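HAD family phosphatase (Pseudomonas syringae pv. tomato, PDB 2ODA) is of unresolved precise function but belongs to a Pseudomonas-specific subfamily of the haloacid dehalogenase superfamily, whose members include many phosphatases. Local coordinates at residues T5-L10 and E106-I111; F11-C16 and W57-P62; I78-P83 and W94-A99; A85-P90 and S112-L117; G130-G135 and Q159-L164. All coordinates share one frame; numbering follows the deposited sequence.

Interaction 1. Residues T5-L10 and E106-I111; sequences TFPALL and EGCVLI
L10 N gives its hydrogen to V109 O over 2.8 Å, and the bond is almost straight at 170°. The same V109 O is also approached by the CA of L9, 3.5 Å away, so an N-H and a weaker C-H share one carbonyl. One residue further on the pattern recurs at L10 O, with the strands' roles exchanged: it accepts from I111 N at 2.8 Å and has the CA of L110 close by. The bond from V109 N to A8 O, where the pairing begins, is weak.

This is the parallel pairing of strands 9-12 and 109-112, the middle of the Rossmann-like HAD sheet. L9 and V109 send their side chains to one face and L10 and L110 to the other. On the first face L9 and V109 lie side by side, with L9 CD2 3.7 Å from V109 CB. On the second, L110 CD1 rests 3.8 Å from L10 CB, and helix 91-99 covers L10 through A96 and L97.

Toward the start of the strands the two segments meet differently. V109 CG2 stands beside its own backbone N, on the side of F6, and comes 3.5 Å from F6 CD1. That same CD1 lies 3.1 Å from G107 O, which sits at the edge of the ring and in its plane. This carbonyl is buried without a hydrogen-bonding partner; F6 CD1 and P7 CD are its near neighbours across the contact. P7 reaches over as well, placing its CG 3.8 Å from C108 SG.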
# COMPACT_ATOMS: atom_id res chain seq x y z
N THR B 5 12.17 -1.23 -13.46
CA THR B 5 10.97 -1.35 -14.27
C THR B 5 9.75 -1.05 -13.42
O THR B 5 9.83 -1.05 -12.18
CB THR B 5 10.87 -2.77 -14.86
OG1 THR B 5 10.93 -3.71 -13.77
CG2 THR B 5 12.01 -3.03 -15.85
N PHE B 6 8.62 -0.81 -14.08
CA PHE B 6 7.35 -0.52 -13.40
C PHE B 6 6.43 -1.74 -13.42
O PHE B 6 6.13 -2.27 -14.50
CB PHE B 6 6.66 0.70 -14.05
CG PHE B 6 7.51 1.93 -14.04
CD1 PHE B 6 7.57 2.73 -12.90
CD2 PHE B 6 8.26 2.29 -15.16
CE1 PHE B 6 8.36 3.89 -12.87
CE2 PHE B 6 9.07 3.43 -15.13
CZ PHE B 6 9.12 4.22 -13.98
N PRO B 7 6.00 -2.20 -12.24
CA PRO B 7 5.12 -3.38 -12.22
C PRO B 7 3.66 -3.13 -12.63
O PRO B 7 3.02 -4.04 -13.14
CB PRO B 7 5.20 -3.86 -10.77
CG PRO B 7 5.66 -2.71 -9.97
CD PRO B 7 6.34 -1.72 -10.89
N ALA B 8 3.16 -1.91 -12.43
CA ALA B 8 1.76 -1.61 -12.73
C ALA B 8 1.60 -0.10 -12.85
O ALA B 8 2.33 0.65 -12.20
CB ALA B 8 0.85 -2.14 -11.63
N LEU B 9 0.64 0.32 -13.67
CA LEU B 9 0.26 1.71 -13.78
C LEU B 9 -1.23 1.87 -13.52
O LEU B 9 -2.07 1.11 -14.05
CB LEU B 9 0.63 2.28 -15.16
CG LEU B 9 2.09 2.23 -15.64
CD1 LEU B 9 2.20 2.75 -17.07
CD2 LEU B 9 3.00 3.05 -14.72
N LEU B 10 -1.56 2.85 -12.69
CA LEU B 10 -2.95 3.23 -12.41
C LEU B 10 -3.25 4.55 -13.07
O LEU B 10 -2.41 5.45 -13.01
CB LEU B 10 -3.16 3.37 -10.91
CG LEU B 10 -2.75 2.13 -10.09
CD1 LEU B 10 -3.04 2.41 -8.60
CD2 LEU B 10 -3.46 0.85 -10.58
N GLU B 106 6.40 -1.40 -4.59
CA GLU B 106 7.56 -0.71 -5.14
C GLU B 106 7.47 -0.55 -6.66
O GLU B 106 7.27 -1.53 -7.40
CB GLU B 106 8.87 -1.40 -4.75
CG GLU B 106 10.11 -0.59 -5.21
CD GLU B 106 11.43 -1.30 -4.96
OE1 GLU B 106 11.42 -2.34 -4.28
OE2 GLU B 106 12.47 -0.82 -5.46
N GLY B 107 7.59 0.70 -7.11
CA GLY B 107 7.60 1.03 -8.53
C GLY B 107 6.24 1.27 -9.16
O GLY B 107 6.16 1.65 -10.34
N CYS B 108 5.15 1.03 -8.41
CA CYS B 108 3.80 1.31 -8.95
C CYS B 108 3.57 2.82 -9.08
O CYS B 108 4.03 3.60 -8.25
CB CYS B 108 2.73 0.66 -8.08
SG CYS B 108 2.76 -1.15 -8.12
N VAL B 109 2.85 3.22 -10.13
CA VAL B 109 2.64 4.65 -10.43
C VAL B 109 1.15 4.95 -10.64
O VAL B 109 0.42 4.13 -11.19
CB VAL B 109 3.39 5.08 -11.71
CG1 VAL B 109 3.32 6.60 -11.91
CG2 VAL B 109 4.86 4.62 -11.67
N LEU B 110 0.73 6.14 -10.18
CA LEU B 110 -0.62 6.63 -10.45
C LEU B 110 -0.47 7.87 -11.31
O LEU B 110 0.30 8.77 -10.98
CB LEU B 110 -1.36 7.01 -9.15
CG LEU B 110 -2.64 7.86 -9.36
CD1 LEU B 110 -3.76 7.04 -10.02
CD2 LEU B 110 -3.14 8.42 -8.01
N ILE B 111 -1.22 7.92 -12.39
CA ILE B 111 -1.26 9.09 -13.26
C ILE B 111 -2.67 9.68 -13.17
O ILE B 111 -3.64 8.95 -13.39
CB ILE B 111 -0.97 8.68 -14.71
CG1 ILE B 111 0.43 8.02 -14.80
CG2 ILE B 111 -1.05 9.89 -15.65
CD1 ILE B 111 0.41 6.50 -14.95

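Interaction 2. Residues F11-C16 and W57-P62; sequences FGLSGC and WIDELP
The squiggle of the HAD fold, the single helical turn that follows the first strand, begins here, where L13 and S14 come up against W57 and D59. D59 is gripped through both carboxylate oxygens. OD2 accepts from S14 N at 2.8 Å, met nearly along its C-O bond, and takes a further hydrogen from a water that also donates to S14 O. OD1 turns back on its own segment, accepting from E60 N at 2.7 Å and from L61 N at 3.1 Å, both on the anti side and somewhat out of the carboxylate plane; the second of these makes an Asx turn. Four bonds thus fix the rotation of the group.

Strands 9-12 and 55-58 run parallel up to this point, I58 N bonding to F11 O at 2.8 Å. L13 N then reaches I58 O at 3.1 Å, a more bent bond of 136°, as the chain leaves the sheet. The FGLSGC sequence lies where other HAD enzymes carry the DxDGT-like motif I, so that G12 and S14 appear to occupy the two positions usually held by aspartates.

W57 takes the crowded position about chi1 (65°), its CG between the backbone N and the carbonyl carbon, and its six-membered ring receives L13 CD2 over one face, 3.8 Å from the ring centroid and 13° off the normal: a CH-pi contact. L13 CB touches the same ring at CE3. Beyond D59, L61 CD1 packs 3.6 Å from S14 CB, while S14 OG is hydrogen-bonded to D19.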
# COMPACT_ATOMS: atom_id res chain seq x y z
N PHE B 11 -4.43 4.68 -13.68
CA PHE B 11 -4.83 5.94 -14.34
C PHE B 11 -6.18 6.40 -13.84
O PHE B 11 -7.10 5.61 -13.73
CB PHE B 11 -5.00 5.73 -15.85
CG PHE B 11 -3.74 5.44 -16.59
CD1 PHE B 11 -3.30 4.13 -16.76
CD2 PHE B 11 -3.03 6.47 -17.19
CE1 PHE B 11 -2.12 3.86 -17.49
CE2 PHE B 11 -1.86 6.21 -17.93
CZ PHE B 11 -1.42 4.90 -18.08
N GLY B 12 -6.32 7.69 -13.56
CA GLY B 12 -7.67 8.25 -13.51
C GLY B 12 -8.36 8.02 -14.86
O GLY B 12 -7.71 7.95 -15.89
N LEU B 13 -9.68 7.92 -14.87
CA LEU B 13 -10.40 7.81 -16.12
C LEU B 13 -10.78 9.18 -16.70
O LEU B 13 -10.13 9.68 -17.64
CB LEU B 13 -11.60 6.85 -15.98
CG LEU B 13 -12.40 6.56 -17.26
CD1 LEU B 13 -11.61 5.75 -18.34
CD2 LEU B 13 -13.69 5.85 -16.85
N SER B 14 -11.80 9.80 -16.11
CA SER B 14 -12.22 11.16 -16.49
C SER B 14 -11.12 12.20 -16.22
O SER B 14 -10.48 12.20 -15.15
CB SER B 14 -13.53 11.52 -15.75
OG SER B 14 -13.84 12.89 -15.86
N GLY B 15 -10.89 13.11 -17.17
CA GLY B 15 -9.88 14.17 -17.02
C GLY B 15 -8.47 13.63 -17.02
O GLY B 15 -7.52 14.23 -16.45
N CYS B 16 -8.30 12.47 -17.65
CA CYS B 16 -6.99 11.85 -17.67
C CYS B 16 -6.83 10.97 -18.92
O CYS B 16 -6.18 11.41 -19.87
CB CYS B 16 -6.75 11.10 -16.35
SG CYS B 16 -5.24 10.15 -16.24
N TRP B 57 -7.83 1.44 -14.58
CA TRP B 57 -8.33 2.80 -14.38
C TRP B 57 -9.13 2.93 -13.10
O TRP B 57 -9.75 1.96 -12.62
CB TRP B 57 -9.17 3.31 -15.57
CG TRP B 57 -10.46 2.55 -15.83
CD1 TRP B 57 -10.65 1.54 -16.74
CD2 TRP B 57 -11.73 2.79 -15.22
NE1 TRP B 57 -11.96 1.13 -16.72
CE2 TRP B 57 -12.65 1.89 -15.80
CE3 TRP B 57 -12.18 3.68 -14.22
CZ2 TRP B 57 -14.00 1.84 -15.43
CZ3 TRP B 57 -13.53 3.62 -13.83
CH2 TRP B 57 -14.43 2.71 -14.44
N ILE B 58 -9.10 4.14 -12.54
CA ILE B 58 -9.79 4.45 -11.30
C ILE B 58 -10.67 5.66 -11.52
O ILE B 58 -10.24 6.64 -12.12
CB ILE B 58 -8.77 4.82 -10.19
CG1 ILE B 58 -7.92 3.60 -9.86
CG2 ILE B 58 -9.47 5.40 -8.96
CD1 ILE B 58 -6.77 3.90 -8.91
N ASP B 59 -11.90 5.60 -11.02
CA ASP B 59 -12.72 6.82 -10.97
C ASP B 59 -13.71 6.79 -9.80
O ASP B 59 -13.76 5.81 -9.03
CB ASP B 59 -13.40 7.08 -12.32
CG ASP B 59 -13.48 8.57 -12.64
OD1 ASP B 59 -14.18 9.31 -11.91
OD2 ASP B 59 -12.86 9.02 -13.61
N GLU B 60 -14.45 7.88 -9.63
CA GLU B 60 -15.47 7.94 -8.58
C GLU B 60 -16.84 8.29 -9.16
O GLU B 60 -17.85 8.27 -8.45
CB GLU B 60 -15.07 8.94 -7.50
CG GLU B 60 -14.93 10.38 -8.01
CD GLU B 60 -14.74 11.42 -6.93
OE1 GLU B 60 -14.59 11.06 -5.74
OE2 GLU B 60 -14.75 12.63 -7.28
N LEU B 61 -16.88 8.59 -10.46
CA LEU B 61 -18.16 8.91 -11.10
C LEU B 61 -19.13 7.74 -10.95
O LEU B 61 -18.68 6.60 -10.84
CB LEU B 61 -17.98 9.23 -12.59
CG LEU B 61 -17.23 10.51 -12.96
CD1 LEU B 61 -16.68 10.38 -14.37
CD2 LEU B 61 -18.11 11.73 -12.86
N PRO B 62 -20.45 8.03 -10.96
CA PRO B 62 -21.42 6.95 -11.00
C PRO B 62 -21.16 6.01 -12.15
O PRO B 62 -20.66 6.45 -13.19
CB PRO B 62 -22.74 7.68 -11.26
CG PRO B 62 -22.55 9.04 -10.74
CD PRO B 62 -21.09 9.36 -10.92
O HOH W 1 -10.57 10.71 -12.82

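Interaction 3. Residues I78-P83 and W94-A99; sequences IAAPRP and WMALMA
The two puckered proline rings of P81 and P83 are what M95, a selenomethionine in the crystal, packs against. P81 touches with two corners: its CD comes 3.6 Å from A99 CB, and its CB 3.7 Å from M95 CE. P83 meets the selenium instead, its CB 3.8 Å from M95 SE.

The M95 chain bends at chi3 (64°), which turns CE back toward the 78-83 segment. There it sits 3.3 Å from R82 O and also close to P81 O, the methyl facing two neighbouring backbone carbonyls. Nearer the sheet, A80 CB and A96 CB are pressed to 3.4 Å, tighter than usual for two carbons, and the backbones come correspondingly near. I78 CG2 brushes A99 CB at 4.2 Å. Everything across the contact is van der Waals.

On another side of the helix, W94 stacks its ring on W94 of the second subunit, and M95 packs on M98 of that subunit. Strand 78-79 is an outermost strand in the chain, and helix 91-99 carries the chain from it past strands 55-58 and 9-12 to strand 109-112: the long crossover, back over two strands, after which a Rossmann-like sheet grows on the other side of its first strand.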
# COMPACT_ATOMS: atom_id res chain seq x y z
N ILE B 78 -8.06 -2.91 -17.11
CA ILE B 78 -8.90 -3.32 -15.98
C ILE B 78 -9.65 -2.12 -15.39
O ILE B 78 -9.07 -1.06 -15.24
CB ILE B 78 -7.97 -3.97 -14.87
CG1 ILE B 78 -7.24 -5.22 -15.41
CG2 ILE B 78 -8.72 -4.26 -13.56
CD1 ILE B 78 -8.12 -6.24 -16.15
N ALA B 79 -10.95 -2.28 -15.08
CA ALA B 79 -11.64 -1.30 -14.25
C ALA B 79 -11.35 -1.61 -12.78
O ALA B 79 -11.73 -2.67 -12.29
CB ALA B 79 -13.14 -1.37 -14.52
N ALA B 80 -10.68 -0.70 -12.07
CA ALA B 80 -10.42 -0.92 -10.62
C ALA B 80 -11.72 -0.99 -9.81
O ALA B 80 -12.63 -0.17 -10.00
CB ALA B 80 -9.49 0.15 -10.07
N PRO B 81 -11.81 -1.95 -8.87
CA PRO B 81 -13.06 -1.95 -8.11
C PRO B 81 -13.22 -0.70 -7.25
O PRO B 81 -12.22 -0.20 -6.69
CB PRO B 81 -12.98 -3.21 -7.23
CG PRO B 81 -11.77 -3.93 -7.63
CD PRO B 81 -10.89 -3.03 -8.46
N ARG B 82 -14.46 -0.22 -7.12
CA ARG B 82 -14.77 0.97 -6.35
C ARG B 82 -14.58 0.66 -4.87
O ARG B 82 -15.04 -0.37 -4.38
CB ARG B 82 -16.22 1.40 -6.65
CG ARG B 82 -16.68 2.66 -5.95
CD ARG B 82 -18.19 2.97 -6.21
NE ARG B 82 -18.56 2.99 -7.64
CZ ARG B 82 -18.59 4.08 -8.42
NH1 ARG B 82 -18.25 5.27 -7.95
NH2 ARG B 82 -18.97 3.95 -9.69
N PRO B 83 -13.86 1.54 -4.14
CA PRO B 83 -13.70 1.30 -2.71
C PRO B 83 -14.90 1.75 -1.91
O PRO B 83 -15.66 2.62 -2.35
CB PRO B 83 -12.52 2.19 -2.34
CG PRO B 83 -12.69 3.37 -3.25
CD PRO B 83 -13.19 2.78 -4.56
N TRP B 94 -4.95 0.96 -3.55
CA TRP B 94 -4.63 -0.39 -3.12
C TRP B 94 -5.55 -1.41 -3.76
O TRP B 94 -5.10 -2.47 -4.21
CB TRP B 94 -4.70 -0.51 -1.61
CG TRP B 94 -3.58 0.21 -0.92
CD1 TRP B 94 -2.34 0.52 -1.43
CD2 TRP B 94 -3.57 0.64 0.44
NE1 TRP B 94 -1.57 1.16 -0.46
CE2 TRP B 94 -2.31 1.24 0.69
CE3 TRP B 94 -4.52 0.61 1.47
CZ2 TRP B 94 -1.97 1.78 1.95
CZ3 TRP B 94 -4.18 1.15 2.72
CH2 TRP B 94 -2.93 1.74 2.94
N MSE B 95 -6.84 -1.10 -3.82
CA MSE B 95 -7.77 -2.02 -4.44
C MSE B 95 -7.52 -2.25 -5.92
O MSE B 95 -7.66 -3.37 -6.40
CB MSE B 95 -9.21 -1.64 -4.15
CG MSE B 95 -9.61 -2.16 -2.81
SE MSE B 95 -11.31 -1.43 -2.29
CE MSE B 95 -12.38 -2.21 -3.67
N ALA B 96 -7.09 -1.21 -6.63
CA ALA B 96 -6.70 -1.31 -8.02
C ALA B 96 -5.48 -2.20 -8.17
O ALA B 96 -5.43 -3.04 -9.07
CB ALA B 96 -6.41 0.06 -8.57
N LEU B 97 -4.47 -1.99 -7.32
CA LEU B 97 -3.27 -2.86 -7.38
C LEU B 97 -3.62 -4.34 -7.14
O LEU B 97 -3.13 -5.24 -7.82
CB LEU B 97 -2.18 -2.35 -6.41
CG LEU B 97 -1.63 -0.94 -6.66
CD1 LEU B 97 -0.65 -0.57 -5.53
CD2 LEU B 97 -0.96 -0.85 -8.06
N MSE B 98 -4.48 -4.59 -6.15
CA MSE B 98 -4.95 -5.96 -5.89
C MSE B 98 -5.68 -6.59 -7.06
O MSE B 98 -5.49 -7.78 -7.36
CB MSE B 98 -5.80 -5.99 -4.63
CG MSE B 98 -4.94 -5.76 -3.39
SE MSE B 98 -6.02 -5.84 -1.77
CE MSE B 98 -6.49 -4.04 -1.60
N ALA B 99 -6.49 -5.79 -7.75
CA ALA B 99 -7.20 -6.22 -8.96
C ALA B 99 -6.23 -6.61 -10.07
O ALA B 99 -6.57 -7.43 -10.92
CB ALA B 99 -8.15 -5.11 -9.45

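Interaction 4. Residues A85-P90 and S112-L117; sequences AGWPQP and SGDPRL
W87 opens the contact. The SGDP turn at the end of strand 109-112 sits where HAD proteins usually carry motif IV, and W87 lies against the helix that follows, 115-123. L117 CB sits over one face of its six-membered ring, 3.6 Å from the centroid and 8° off the normal, a CH-pi contact. L117 CD1 extends the contact to CE2 and NE1 of the indole.

D114 OD2 lies at the rim of the same ring, 3.7 Å from W87 CZ3, with the carboxylate turned 83° from the ring plane. D114 is the N-cap of helix 115-123, and its OD1 accepts from R116 N at 2.8 Å and, weakly, from L117 N. The cap thus holds the carboxylate in place beside the tryptophan.

R116 crosses W87 at about a right angle, and W87 CE3 lies over a face of its guanidinium, 3.6 Å from NH1. That NH1 forms a salt bridge with E60, which itself packs on W87, so the indole and the guanidinium share one acidic neighbour. Two waters attend the W87 carbonyl: one donates to W87 O at 2.6 Å and accepts only weakly from R116 NH2, and the other donates to W87 O while accepting from R116 NE at 3.1 Å.

Next in the chain, P88 follows a cis peptide bond and lays its CA 3.9 Å from R116 O.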
# COMPACT_ATOMS: atom_id res chain seq x y z
N ALA B 85 -14.38 3.30 1.06
CA ALA B 85 -13.90 4.59 1.57
C ALA B 85 -13.25 5.32 0.38
O ALA B 85 -12.28 4.81 -0.20
CB ALA B 85 -12.88 4.38 2.70
N GLY B 86 -13.81 6.48 0.03
CA GLY B 86 -13.42 7.22 -1.18
C GLY B 86 -12.19 8.08 -1.00
O GLY B 86 -11.62 8.13 0.09
N TRP B 87 -11.78 8.76 -2.06
CA TRP B 87 -10.61 9.62 -2.03
C TRP B 87 -10.77 10.68 -0.92
O TRP B 87 -11.87 11.13 -0.66
CB TRP B 87 -10.44 10.32 -3.38
CG TRP B 87 -10.59 9.43 -4.59
CD1 TRP B 87 -10.48 8.06 -4.65
CD2 TRP B 87 -10.85 9.86 -5.93
NE1 TRP B 87 -10.68 7.62 -5.94
CE2 TRP B 87 -10.92 8.71 -6.74
CE3 TRP B 87 -11.04 11.12 -6.51
CZ2 TRP B 87 -11.18 8.77 -8.11
CZ3 TRP B 87 -11.28 11.18 -7.88
CH2 TRP B 87 -11.35 10.01 -8.66
N PRO B 88 -9.67 11.11 -0.28
CA PRO B 88 -8.27 10.79 -0.49
C PRO B 88 -7.75 9.55 0.26
O PRO B 88 -6.53 9.37 0.30
CB PRO B 88 -7.55 12.03 0.03
CG PRO B 88 -8.40 12.52 1.17
CD PRO B 88 -9.84 12.09 0.82
N GLN B 89 -8.63 8.71 0.82
CA GLN B 89 -8.21 7.44 1.43
C GLN B 89 -7.44 6.58 0.39
O GLN B 89 -7.76 6.62 -0.81
CB GLN B 89 -9.40 6.63 1.99
CG GLN B 89 -10.09 7.24 3.22
CD GLN B 89 -9.15 7.40 4.39
OE1 GLN B 89 -8.60 8.48 4.60
NE2 GLN B 89 -8.97 6.34 5.17
N PRO B 90 -6.40 5.85 0.85
CA PRO B 90 -5.55 5.06 -0.08
C PRO B 90 -6.27 3.88 -0.76
O PRO B 90 -5.77 3.34 -1.77
CB PRO B 90 -4.44 4.50 0.85
CG PRO B 90 -5.09 4.51 2.25
CD PRO B 90 -5.91 5.78 2.24
N SER B 112 -2.77 10.99 -12.90
CA SER B 112 -4.07 11.69 -12.75
C SER B 112 -3.84 13.21 -12.87
O SER B 112 -2.73 13.69 -12.63
CB SER B 112 -4.70 11.37 -11.38
OG SER B 112 -5.97 11.99 -11.21
N GLY B 113 -4.88 13.96 -13.22
CA GLY B 113 -4.88 15.41 -12.98
C GLY B 113 -5.77 15.88 -11.83
O GLY B 113 -5.92 17.09 -11.62
N ASP B 114 -6.32 14.94 -11.07
CA ASP B 114 -7.29 15.27 -10.02
C ASP B 114 -6.61 15.27 -8.66
O ASP B 114 -6.07 14.24 -8.24
CB ASP B 114 -8.46 14.26 -10.01
CG ASP B 114 -9.55 14.63 -8.99
OD1 ASP B 114 -9.22 14.99 -7.87
OD2 ASP B 114 -10.73 14.52 -9.30
N PRO B 115 -6.61 16.42 -7.96
CA PRO B 115 -5.85 16.52 -6.71
C PRO B 115 -6.27 15.51 -5.66
O PRO B 115 -5.43 15.09 -4.86
CB PRO B 115 -6.15 17.94 -6.22
CG PRO B 115 -6.54 18.67 -7.42
CD PRO B 115 -7.28 17.70 -8.29
N ARG B 116 -7.54 15.15 -5.67
CA ARG B 116 -8.09 14.19 -4.69
C ARG B 116 -7.65 12.76 -4.95
O ARG B 116 -7.28 12.02 -4.01
CB ARG B 116 -9.61 14.28 -4.63
CG ARG B 116 -10.10 15.57 -3.93
CD ARG B 116 -11.63 15.69 -3.98
NE ARG B 116 -12.28 14.52 -3.36
CZ ARG B 116 -12.98 13.63 -4.05
NH1 ARG B 116 -13.13 13.81 -5.35
NH2 ARG B 116 -13.54 12.58 -3.46
N LEU B 117 -7.67 12.36 -6.21
CA LEU B 117 -7.14 11.06 -6.57
C LEU B 117 -5.62 11.00 -6.43
O LEU B 117 -5.09 10.00 -5.93
CB LEU B 117 -7.62 10.65 -7.96
CG LEU B 117 -7.00 9.37 -8.55
CD1 LEU B 117 -7.25 8.11 -7.67
CD2 LEU B 117 -7.52 9.17 -9.98
O HOH W 2 -14.39 10.67 -0.80
O HOH W 3 -12.72 14.25 -0.26

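Interaction 5. Residues G130-G135 and Q159-L164; sequences GLASCG and QATLKL
This is a small van der Waals contact, largely methyl groups against backbone, between the end of a strand and a helix: G130, L131 and A132, where strand 127-131 runs out into a loop, lie against A160, T161 and L164 of helix 150-167. Small residues make the closeness possible, with the CA atoms of A132 and A160 only 5.5 Å apart.

L164 reaches across to the strand. Its CG stands beside the backbone N, and chi2 (-178°) then carries CD1 straight out to the strand, where it comes 3.7 Å from G130 CA and equally near L131 N. The methyl therefore rests on backbone, against a glycine that has no side chain to come between. L131 directs its own side chain away from the helix.

One helical turn earlier, A160 CB approaches A132 O at 3.7 Å, a methyl beside a carbonyl. T161 joins at the next position, its OG1 3.4 Å from A132 CB. This touch is not a polar bond, since a methyl faces the hydroxyl; T161 OG1 is instead hydrogen-bonded to R157 O, a full turn back in the same helix.

Strand 171-173 lies next to strand 127-131 in the parallel sheet, so the helix belongs to the crossover between the two. V172 touches A132, T161 and L164 alike, putting the last strand of the sheet beneath the same helix face, while L137 of the intervening loop packs on L164.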
# COMPACT_ATOMS: atom_id res chain seq x y z
N GLY B 130 1.30 13.92 -12.37
CA GLY B 130 0.20 14.85 -12.54
C GLY B 130 0.10 15.33 -13.98
O GLY B 130 1.10 15.39 -14.70
N LEU B 131 -1.12 15.65 -14.39
CA LEU B 131 -1.40 16.09 -15.75
C LEU B 131 -1.85 17.55 -15.77
O LEU B 131 -2.81 17.91 -15.11
CB LEU B 131 -2.46 15.16 -16.41
CG LEU B 131 -2.05 13.70 -16.68
CD1 LEU B 131 -3.21 12.88 -17.27
CD2 LEU B 131 -0.84 13.61 -17.62
N ALA B 132 -1.15 18.38 -16.54
CA ALA B 132 -1.30 19.84 -16.42
C ALA B 132 -2.41 20.47 -17.29
O ALA B 132 -2.73 21.64 -17.12
CB ALA B 132 0.02 20.52 -16.70
N SER B 133 -2.97 19.71 -18.22
CA SER B 133 -3.90 20.29 -19.21
C SER B 133 -5.33 19.81 -19.08
O SER B 133 -6.27 20.58 -19.31
CB SER B 133 -3.42 19.99 -20.63
OG SER B 133 -2.14 20.57 -20.88
N CYS B 134 -5.50 18.53 -18.80
CA CYS B 134 -6.79 17.88 -19.05
C CYS B 134 -7.64 17.65 -17.80
O CYS B 134 -8.75 17.13 -17.89
CB CYS B 134 -6.59 16.55 -19.80
SG CYS B 134 -5.56 15.42 -18.90
N GLY B 135 -7.14 18.07 -16.64
CA GLY B 135 -7.78 17.73 -15.36
C GLY B 135 -8.71 18.82 -14.84
O GLY B 135 -8.84 19.87 -15.47
N GLN B 159 -0.27 27.10 -13.66
CA GLN B 159 -1.02 27.14 -12.40
C GLN B 159 -1.33 25.74 -11.87
O GLN B 159 -1.10 25.46 -10.68
CB GLN B 159 -2.32 27.95 -12.53
CG GLN B 159 -2.01 29.42 -12.57
CD GLN B 159 -3.17 30.28 -13.06
OE1 GLN B 159 -4.19 29.78 -13.58
NE2 GLN B 159 -3.00 31.59 -12.93
N ALA B 160 -1.86 24.88 -12.74
CA ALA B 160 -2.12 23.45 -12.40
C ALA B 160 -0.86 22.71 -11.96
O ALA B 160 -0.91 21.92 -11.01
CB ALA B 160 -2.76 22.72 -13.58
N THR B 161 0.25 22.95 -12.67
CA THR B 161 1.55 22.34 -12.39
C THR B 161 2.04 22.69 -10.98
O THR B 161 2.46 21.81 -10.20
CB THR B 161 2.62 22.70 -13.49
OG1 THR B 161 2.20 22.17 -14.76
CG2 THR B 161 3.99 22.11 -13.14
N LEU B 162 1.95 23.97 -10.61
CA LEU B 162 2.35 24.35 -9.27
C LEU B 162 1.50 23.74 -8.14
O LEU B 162 2.03 23.31 -7.14
CB LEU B 162 2.51 25.87 -9.14
CG LEU B 162 3.66 26.45 -9.99
CD1 LEU B 162 3.76 27.94 -9.69
CD2 LEU B 162 4.99 25.75 -9.69
N LYS B 163 0.18 23.73 -8.31
CA LYS B 163 -0.75 23.08 -7.39
C LYS B 163 -0.47 21.59 -7.24
O LYS B 163 -0.45 21.06 -6.13
CB LYS B 163 -2.20 23.34 -7.84
CG LYS B 163 -2.61 24.81 -7.56
CD LYS B 163 -3.95 25.13 -8.18
CE LYS B 163 -4.27 26.63 -8.13
NZ LYS B 163 -5.60 26.86 -8.78
N LEU B 164 -0.20 20.92 -8.35
CA LEU B 164 0.10 19.49 -8.26
C LEU B 164 1.43 19.25 -7.55
O LEU B 164 1.50 18.38 -6.72
CB LEU B 164 0.01 18.80 -9.63
CG LEU B 164 -1.40 18.81 -10.27
CD1 LEU B 164 -1.44 18.08 -11.58
CD2 LEU B 164 -2.48 18.27 -9.30

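From the N terminus, residues 5-10 start the large loop that interaction 1 closes at 106-111. Interactions 2 and 3 both lie within that loop, one after the other: 11-16 meets 57-62, then 78-83 meets 94-99. Together the first three tie strand 9-12 to its neighbours 109-112 and 55-58, and set helix 91-99 on the sheet beside strand 78-79. Interaction 4 crosses both 1 and 3, because 85-90 lies inside their loops and 112-117 beyond them; its R116 forms a salt bridge with E60 of interaction 2. Interaction 5 follows in series toward the strand 171-173 end of the sheet, where L131 packs against C16 and I111.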